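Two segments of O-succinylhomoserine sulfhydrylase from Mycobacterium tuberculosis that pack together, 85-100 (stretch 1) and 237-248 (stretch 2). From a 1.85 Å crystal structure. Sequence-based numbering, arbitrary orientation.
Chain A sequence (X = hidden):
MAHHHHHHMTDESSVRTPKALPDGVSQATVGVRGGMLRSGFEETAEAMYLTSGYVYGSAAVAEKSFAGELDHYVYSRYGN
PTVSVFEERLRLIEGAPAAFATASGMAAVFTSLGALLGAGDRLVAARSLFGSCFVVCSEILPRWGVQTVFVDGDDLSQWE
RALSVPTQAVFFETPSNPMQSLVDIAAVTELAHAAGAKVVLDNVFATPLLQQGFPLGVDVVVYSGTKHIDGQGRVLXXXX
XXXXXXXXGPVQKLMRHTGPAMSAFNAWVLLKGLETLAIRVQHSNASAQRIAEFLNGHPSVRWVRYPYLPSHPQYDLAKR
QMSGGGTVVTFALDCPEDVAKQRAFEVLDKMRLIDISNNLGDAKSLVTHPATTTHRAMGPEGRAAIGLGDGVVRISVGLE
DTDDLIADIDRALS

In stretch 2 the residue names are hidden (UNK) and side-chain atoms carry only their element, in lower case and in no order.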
# COMPACT_ATOMS: atom_id res chain seq x y z
N VAL A 85 13.03 -9.42 7.18
CA VAL A 85 13.96 -8.90 6.18
C VAL A 85 14.46 -7.50 6.60
O VAL A 85 15.67 -7.24 6.50
CB VAL A 85 13.32 -8.86 4.74
CG1 VAL A 85 14.26 -8.20 3.72
CG2 VAL A 85 12.90 -10.28 4.26
N PHE A 86 13.57 -6.64 7.11
CA PHE A 86 13.99 -5.30 7.62
C PHE A 86 14.99 -5.44 8.80
O PHE A 86 16.03 -4.75 8.82
CB PHE A 86 12.77 -4.44 8.08
CG PHE A 86 13.16 -3.24 8.91
CD1 PHE A 86 13.81 -2.15 8.33
CD2 PHE A 86 12.92 -3.22 10.30
CE1 PHE A 86 14.19 -1.06 9.10
CE2 PHE A 86 13.30 -2.14 11.07
CZ PHE A 86 13.95 -1.05 10.48
N GLU A 87 14.64 -6.30 9.76
CA GLU A 87 15.46 -6.56 10.97
C GLU A 87 16.87 -7.04 10.58
O GLU A 87 17.88 -6.55 11.12
CB GLU A 87 14.81 -7.59 11.89
CG GLU A 87 13.59 -7.11 12.71
CD GLU A 87 12.79 -8.24 13.38
OE1 GLU A 87 12.95 -9.42 12.97
OE2 GLU A 87 11.99 -7.95 14.32
N GLU A 88 16.94 -7.99 9.66
CA GLU A 88 18.24 -8.57 9.28
C GLU A 88 19.11 -7.64 8.44
O GLU A 88 20.34 -7.59 8.61
CB GLU A 88 18.06 -9.94 8.63
CG GLU A 88 19.37 -10.62 8.19
CD GLU A 88 20.14 -11.29 9.32
OE1 GLU A 88 19.72 -11.19 10.51
OE2 GLU A 88 21.19 -11.92 9.01
N ARG A 89 18.48 -6.90 7.52
CA ARG A 89 19.21 -5.90 6.73
C ARG A 89 19.86 -4.82 7.62
O ARG A 89 21.04 -4.49 7.45
CB ARG A 89 18.31 -5.29 5.63
CG ARG A 89 19.02 -4.33 4.65
CD ARG A 89 18.14 -4.04 3.39
NE ARG A 89 17.98 -5.24 2.57
CZ ARG A 89 17.31 -5.31 1.42
NH1 ARG A 89 17.24 -6.47 0.76
NH2 ARG A 89 16.68 -4.24 0.93
N LEU A 90 19.10 -4.29 8.59
CA LEU A 90 19.65 -3.28 9.51
C LEU A 90 20.74 -3.91 10.41
O LEU A 90 21.76 -3.27 10.68
CB LEU A 90 18.53 -2.63 10.38
CG LEU A 90 18.90 -1.52 11.37
CD1 LEU A 90 19.66 -0.34 10.72
CD2 LEU A 90 17.68 -1.02 12.20
N ARG A 91 20.54 -5.14 10.85
CA ARG A 91 21.51 -5.86 11.70
C ARG A 91 22.85 -6.03 10.95
O ARG A 91 23.93 -5.84 11.53
CB ARG A 91 20.97 -7.24 12.15
CG ARG A 91 21.84 -7.97 13.23
CD ARG A 91 21.59 -9.51 13.27
NE ARG A 91 21.97 -10.20 12.02
CZ ARG A 91 23.21 -10.34 11.56
NH1 ARG A 91 24.26 -9.82 12.21
NH2 ARG A 91 23.42 -10.98 10.41
N LEU A 92 22.76 -6.37 9.67
CA LEU A 92 23.95 -6.52 8.80
C LEU A 92 24.71 -5.20 8.64
O LEU A 92 25.93 -5.20 8.76
CB LEU A 92 23.59 -7.08 7.41
CG LEU A 92 23.30 -8.60 7.38
CD1 LEU A 92 22.50 -9.00 6.13
CD2 LEU A 92 24.60 -9.41 7.48
N ILE A 93 23.98 -4.12 8.36
CA ILE A 93 24.60 -2.76 8.24
C ILE A 93 25.34 -2.32 9.52
O ILE A 93 26.45 -1.74 9.46
CB ILE A 93 23.53 -1.70 7.82
CG1 ILE A 93 23.07 -1.96 6.37
CG2 ILE A 93 24.05 -0.24 7.99
CD1 ILE A 93 21.84 -1.14 5.93
N GLU A 94 24.74 -2.59 10.67
CA GLU A 94 25.25 -2.13 11.97
C GLU A 94 26.37 -3.03 12.54
O GLU A 94 27.26 -2.55 13.26
CB GLU A 94 24.08 -2.01 12.96
CG GLU A 94 24.42 -1.50 14.40
CD GLU A 94 24.69 0.01 14.46
OE1 GLU A 94 24.19 0.76 13.59
OE2 GLU A 94 25.41 0.45 15.38
N GLY A 95 26.33 -4.32 12.21
CA GLY A 95 27.25 -5.33 12.79
C GLY A 95 26.91 -5.72 14.22
O GLY A 95 27.81 -5.87 15.06
N ALA A 96 25.62 -5.90 14.51
CA ALA A 96 25.12 -6.30 15.83
C ALA A 96 24.86 -7.82 15.87
O ALA A 96 24.67 -8.41 14.80
CB ALA A 96 23.83 -5.54 16.16
N PRO A 97 24.83 -8.44 17.08
CA PRO A 97 24.49 -9.87 17.21
C PRO A 97 23.02 -10.21 16.89
O PRO A 97 22.74 -11.32 16.41
CB PRO A 97 24.84 -10.19 18.68
CG PRO A 97 25.80 -9.07 19.11
CD PRO A 97 25.27 -7.87 18.38
N ALA A 98 22.08 -9.29 17.17
CA ALA A 98 20.64 -9.53 16.97
C ALA A 98 19.81 -8.23 16.94
O ALA A 98 20.33 -7.16 17.30
CB ALA A 98 20.09 -10.51 18.04
N ALA A 99 18.56 -8.32 16.47
CA ALA A 99 17.66 -7.16 16.24
C ALA A 99 16.16 -7.47 16.44
O ALA A 99 15.72 -8.61 16.21
CB ALA A 99 17.88 -6.59 14.84
N PHE A 100 15.40 -6.45 16.84
CA PHE A 100 13.93 -6.53 16.98
C PHE A 100 13.29 -5.21 16.54
O PHE A 100 13.68 -4.14 17.03
CB PHE A 100 13.53 -6.83 18.45
CG PHE A 100 12.30 -7.71 18.57
CD1 PHE A 100 12.38 -8.98 19.12
CD2 PHE A 100 11.06 -7.28 18.08
CE1 PHE A 100 11.26 -9.82 19.21
CE2 PHE A 100 9.92 -8.10 18.17
CZ PHE A 100 10.02 -9.38 18.74
N UNK A 237 8.64 4.01 12.44
CA UNK A 237 9.14 2.71 12.85
C UNK A 237 10.38 2.88 13.71
O UNK A 237 10.88 4.01 13.88
N UNK A 238 10.87 1.79 14.27
CA UNK A 238 12.14 1.81 15.03
C UNK A 238 12.75 0.44 15.18
O UNK A 238 12.22 -0.54 14.64
N UNK A 239 13.86 0.35 15.92
CA UNK A 239 14.50 -0.94 16.16
C UNK A 239 15.38 -0.93 17.40
O UNK A 239 15.95 0.10 17.77
c UNK A 239 15.33 -1.37 14.93
N UNK A 240 15.52 -2.12 17.99
CA UNK A 240 16.46 -2.36 19.11
C UNK A 240 17.53 -3.37 18.68
O UNK A 240 17.20 -4.49 18.28
c UNK A 240 16.72 -3.05 21.55
c UNK A 240 15.73 -2.89 20.36
c UNK A 240 14.55 -1.97 20.74
c UNK A 240 13.47 -2.65 21.61
N UNK A 241 18.81 -3.01 18.80
CA UNK A 241 19.91 -3.95 18.50
C UNK A 241 20.81 -4.24 19.73
O UNK A 241 21.17 -3.31 20.46
c UNK A 241 19.65 -1.69 15.87
c UNK A 241 20.75 -3.47 17.30
c UNK A 241 20.86 -3.60 14.78
c UNK A 241 20.01 -3.18 15.97
N UNK A 242 21.15 -5.52 19.95
CA UNK A 242 21.97 -5.97 21.11
C UNK A 242 22.32 -7.47 21.11
O UNK A 242 22.24 -8.13 20.06
N UNK A 243 22.74 -8.00 22.26
CA UNK A 243 23.15 -9.41 22.39
C UNK A 243 21.95 -10.35 22.22
O UNK A 243 20.83 -9.99 22.55
c UNK A 243 25.12 -8.96 23.97
o UNK A 243 25.43 -8.62 25.13
o UNK A 243 25.88 -8.76 23.00
c UNK A 243 23.79 -9.67 23.77
N UNK A 244 22.20 -11.56 21.71
CA UNK A 244 21.14 -12.57 21.52
C UNK A 244 20.29 -12.84 22.77
O UNK A 244 19.06 -12.90 22.68
c UNK A 244 21.12 -16.37 20.49
c UNK A 244 22.07 -16.98 22.71
c UNK A 244 21.70 -13.89 20.95
n UNK A 244 23.15 -17.18 23.46
n UNK A 244 22.21 -16.65 21.43
n UNK A 244 20.86 -17.11 23.27
c UNK A 244 20.59 -14.93 20.59
N UNK A 245 20.92 -13.02 23.93
CA UNK A 245 20.16 -13.36 25.14
C UNK A 245 19.23 -12.24 25.61
O UNK A 245 18.18 -12.50 26.19
c UNK A 245 22.00 -11.76 27.43
o UNK A 245 22.75 -10.76 27.27
c UNK A 245 22.30 -13.02 26.61
o UNK A 245 21.04 -11.76 28.24
c UNK A 245 21.06 -13.87 26.30
N UNK A 246 19.65 -10.99 25.35
CA UNK A 246 18.87 -9.80 25.69
C UNK A 246 17.68 -9.61 24.74
O UNK A 246 16.55 -9.35 25.19
c UNK A 246 19.15 -7.20 25.74
c UNK A 246 18.57 -5.07 24.68
c UNK A 246 19.14 -6.35 24.62
c UNK A 246 18.00 -4.63 25.86
o UNK A 246 17.44 -3.37 25.91
c UNK A 246 19.81 -8.58 25.67
c UNK A 246 18.59 -6.72 26.93
c UNK A 246 18.01 -5.44 26.99
N UNK A 247 17.92 -9.76 23.44
CA UNK A 247 16.88 -9.55 22.42
C UNK A 247 15.82 -10.67 22.49
O UNK A 247 14.61 -10.39 22.46
c UNK A 247 16.42 -9.29 19.88
c UNK A 247 18.51 -8.28 20.89
c UNK A 247 17.50 -9.44 20.97
c UNK A 247 17.90 -6.85 20.97
N UNK A 248 16.28 -11.91 22.63
CA UNK A 248 15.40 -13.09 22.72
C UNK A 248 14.79 -13.31 24.11
O UNK A 248 13.88 -14.13 24.26
c UNK A 248 16.53 -14.44 20.83
o UNK A 248 16.12 -13.57 20.03
c UNK A 248 16.15 -14.38 22.32
o UNK A 248 17.26 -15.39 20.47

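Positions 237 and 238 have no side-chain atoms. At 237 an ideal CB would point toward stretch 1, about 5.5 Å from CZ of Phe 86; at 238, which opens the strand, the carbonyl O lies 4.1 Å from CE2 of Phe 86, at the ring's edge and near its plane. These are Gly 237 and Gly 238.

Position 239 carries a single carbon, which points toward the helix and touches Leu 90. This is Ala 239; its CB meets CD2 of Leu 90 at 3.6 Å, a close fit that a small methyl group suits.

Position 240 has four carbons, forked at the first, with one arm two carbons long. Its backbone pairs with Phe 100: 240 N donates to Phe 100 O (2.9 Å), and Phe 100 N donates to 240 O (3.0 Å). This is Ile 240, a beta-branched residue at home in a strand.

Position 241 has four carbons forked at the second; one end lies against Ala 96 and Glu 94, the other near Leu 90. This is Leu 241, which packs against the C-terminal end of the helix: CD2 lies 3.8 Å from CB of Ala 96 and CD1 4.2 Å from CD2 of Leu 90. A flexible, branched apolar chain suits such a pocket.

Position 242 again lacks a side chain. Its N donates to Ala 98 O (3.2 Å), while an ideal CB would be crowded by the ring at position 246. This is Gly 242.

Position 243 shows two carbons, the second bearing two oxygens, one of them near Pro 97. This is Asp 243, at the N-cap position, though its side chain makes no capping bond.

Position 244 has three carbons, a nitrogen, then a carbon with two more nitrogens. CB of Ala 98 packs 4.2 Å from the CA of 244, while the long polar chain leads away into an exposed setting, as suits Arg 244. Position 245, three carbons with two terminal oxygens, touches nothing on stretch 1: Glu 245, exposed. Position 246, one carbon and a six-carbon ring bearing oxygen, also misses stretch 1: Tyr 246, its hydroxyl hydrogen-bonded elsewhere in the structure.

Position 247 has four carbons forked at the first, one arm longer, packed against Ala 98 and Phe 100. This is Ile 247: CG1 meets CB of Ala 98 (3.9 Å) and CG2 meets CB of Phe 100 (4.1 Å). Position 248, two carbons ending in two oxygens, is Asp 248, exposed as suits a carboxylate.

The contact thus joins antiparallel strand pairing to apolar packing: Ala 239 and Leu 241 meet the helix, while Ile 247 covers Ala 98 and Phe 100.

Stretch 2 237-248: GGAILGDREYID
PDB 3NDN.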